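Local coordinates for protein DspB (Aggregatibacter actinomycetemcomitans, PDB 1YHT) that probably hydrolyses the beta-linked N-acetylglucosamine polymer of biofilm matrix as a family 20 glycoside hydrolase, releasing cells from the biofilm, at residues P260-L263 / T268-N271. Residues are numbered along the deposited sequence; the frame is centred on the assembly and turned at random.
Sequences PELL and TVLN
Val269 touches both Leu262 and Leu263, two successive residues of the short helix 259-264, with its CG2 methyl, and this three-residue cluster shows how a helix can be seated on a barrel strand by side-chain packing; between these two segments the contact is purely apolar. The tight part lies at the methyl: Val269 CG2 comes to 3.8 Å from Leu262 CB, meeting that inward-facing side chain at its base, and to 4.0 Å from Leu263 CD2, meeting the other at its tip. CG1 of the valine lies anti to the backbone N (chi1 -174°), which leaves CG2 anti to the carbonyl carbon and turned to the helix. The side chains of Leu263 and Val269 cross at about a right angle, and Leu263 CD2 also lies 4.0 Å from Val269 CB. In the TIM barrel of the family 20 glycoside hydrolases the helix 259-264 leads through a brief turn into strand 269-271, which runs parallel to strands 233-236 and 324-329 on its two flanks; the contact lays the helix against the strand that follows it, within one helix-to-strand connection of the barrel. Tyr236 of the neighbouring strand touches both Leu262 and Val269, and Leu220 and Val257 add further cover to Leu262, so that this flank is buried. Around Leu263 the packing is looser: the residue remains partly exposed, its CB does not head straight for the strand, and only its outer end swings in to reach Val269.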
ATOM      1  N   PRO A 260     -17.364  -3.024  10.335  1.00 13.62           N
ATOM      2  CA  PRO A 260     -18.355  -2.311  11.116  1.00 13.95           C
ATOM      3  C   PRO A 260     -17.922  -2.042  12.553  1.00 13.51           C
ATOM      4  O   PRO A 260     -18.256  -1.011  13.099  1.00 14.90           O
ATOM      5  CB  PRO A 260     -19.574  -3.240  11.069  1.00 14.37           C
ATOM      6  CG  PRO A 260     -19.383  -4.018   9.738  1.00 13.90           C
ATOM      7  CD  PRO A 260     -17.907  -4.269   9.762  1.00 14.45           C
ATOM      8  N   GLU A 261     -17.213  -2.980  13.158  1.00 13.86           N
ATOM      9  CA  GLU A 261     -16.711  -2.787  14.518  1.00 14.38           C
ATOM     10  C   GLU A 261     -15.790  -1.584  14.633  1.00 13.75           C
ATOM     11  O   GLU A 261     -15.854  -0.826  15.607  1.00 13.32           O
ATOM     12  CB  GLU A 261     -16.067  -4.049  15.033  1.00 14.72           C
ATOM     13  CG  GLU A 261     -17.103  -5.042  15.509  1.00 16.21           C
ATOM     14  CD  GLU A 261     -16.606  -6.463  15.574  1.00 18.33           C
ATOM     15  OE1 GLU A 261     -15.496  -6.802  15.114  1.00 15.60           O
ATOM     16  OE2 GLU A 261     -17.363  -7.292  16.115  1.00 23.92           O
ATOM     17  N   LEU A 262     -14.974  -1.369  13.600  1.00 13.84           N
ATOM     18  CA  LEU A 262     -14.093  -0.220  13.529  1.00 13.00           C
ATOM     19  C   LEU A 262     -14.890   1.062  13.384  1.00 13.59           C
ATOM     20  O   LEU A 262     -14.607   2.048  14.058  1.00 13.56           O
ATOM     21  CB  LEU A 262     -13.114  -0.378  12.362  1.00 12.75           C
ATOM     22  CG  LEU A 262     -12.005  -1.443  12.576  1.00 12.62           C
ATOM     23  CD1 LEU A 262     -11.188  -1.646  11.305  1.00 10.84           C
ATOM     24  CD2 LEU A 262     -11.099  -1.101  13.716  1.00 11.90           C
ATOM     25  N   LEU A 263     -15.902   1.026  12.513  1.00 14.10           N
ATOM     26  CA  LEU A 263     -16.775   2.200  12.294  1.00 15.27           C
ATOM     27  C   LEU A 263     -17.491   2.593  13.573  1.00 15.78           C
ATOM     28  O   LEU A 263     -17.588   3.774  13.913  1.00 15.31           O
ATOM     29  CB  LEU A 263     -17.803   1.888  11.215  1.00 15.20           C
ATOM     30  CG  LEU A 263     -17.266   1.637   9.807  1.00 14.83           C
ATOM     31  CD1 LEU A 263     -18.400   1.356   8.866  1.00 17.20           C
ATOM     32  CD2 LEU A 263     -16.427   2.794   9.303  1.00 15.24           C
ATOM     33  N   THR A 268     -11.718   6.171  11.015  1.00 11.38           N
ATOM     34  CA  THR A 268     -11.713   6.360   9.577  1.00 10.69           C
ATOM     35  C   THR A 268     -11.318   5.057   8.916  1.00 10.14           C
ATOM     36  O   THR A 268     -10.265   4.499   9.201  1.00  8.96           O
ATOM     37  CB  THR A 268     -10.733   7.466   9.214  1.00 10.27           C
ATOM     38  OG1 THR A 268     -11.173   8.658   9.860  1.00  8.56           O
ATOM     39  CG2 THR A 268     -10.657   7.696   7.738  1.00 12.22           C
ATOM     40  N   VAL A 269     -12.185   4.546   8.046  1.00 10.30           N
ATOM     41  CA  VAL A 269     -11.890   3.315   7.353  1.00  9.68           C
ATOM     42  C   VAL A 269     -12.205   3.471   5.857  1.00 10.47           C
ATOM     43  O   VAL A 269     -13.329   3.848   5.484  1.00 11.41           O
ATOM     44  CB  VAL A 269     -12.681   2.132   7.915  1.00  9.40           C
ATOM     45  CG1 VAL A 269     -12.207   0.845   7.240  1.00 12.93           C
ATOM     46  CG2 VAL A 269     -12.540   2.028   9.483  1.00  9.22           C
ATOM     47  N   LEU A 270     -11.232   3.099   5.026  1.00  9.95           N
ATOM     48  CA  LEU A 270     -11.417   2.974   3.572  1.00 10.03           C
ATOM     49  C   LEU A 270     -11.538   1.508   3.212  1.00 10.20           C
ATOM     50  O   LEU A 270     -10.803   0.665   3.743  1.00 10.17           O
ATOM     51  CB  LEU A 270     -10.248   3.596   2.782  1.00  8.59           C
ATOM     52  CG  LEU A 270     -10.117   5.114   2.815  1.00  7.65           C
ATOM     53  CD1 LEU A 270      -9.543   5.594   4.180  1.00  9.17           C
ATOM     54  CD2 LEU A 270      -9.246   5.613   1.666  1.00 10.00           C
ATOM     55  N   ASN A 271     -12.453   1.228   2.294  1.00  8.73           N
ATOM     56  CA  ASN A 271     -12.760  -0.105   1.900  1.00  9.36           C
ATOM     57  C   ASN A 271     -11.870  -0.503   0.721  1.00  8.00           C
ATOM     58  O   ASN A 271     -11.975   0.035  -0.363  1.00  7.71           O
ATOM     59  CB  ASN A 271     -14.254  -0.179   1.523  1.00  9.09           C
ATOM     60  CG  ASN A 271     -14.728  -1.601   1.211  1.00 10.49           C
ATOM     61  OD1 ASN A 271     -13.942  -2.546   1.224  1.00 10.77           O
ATOM     62  ND2 ASN A 271     -16.043  -1.756   0.954  1.00  8.98           N
TER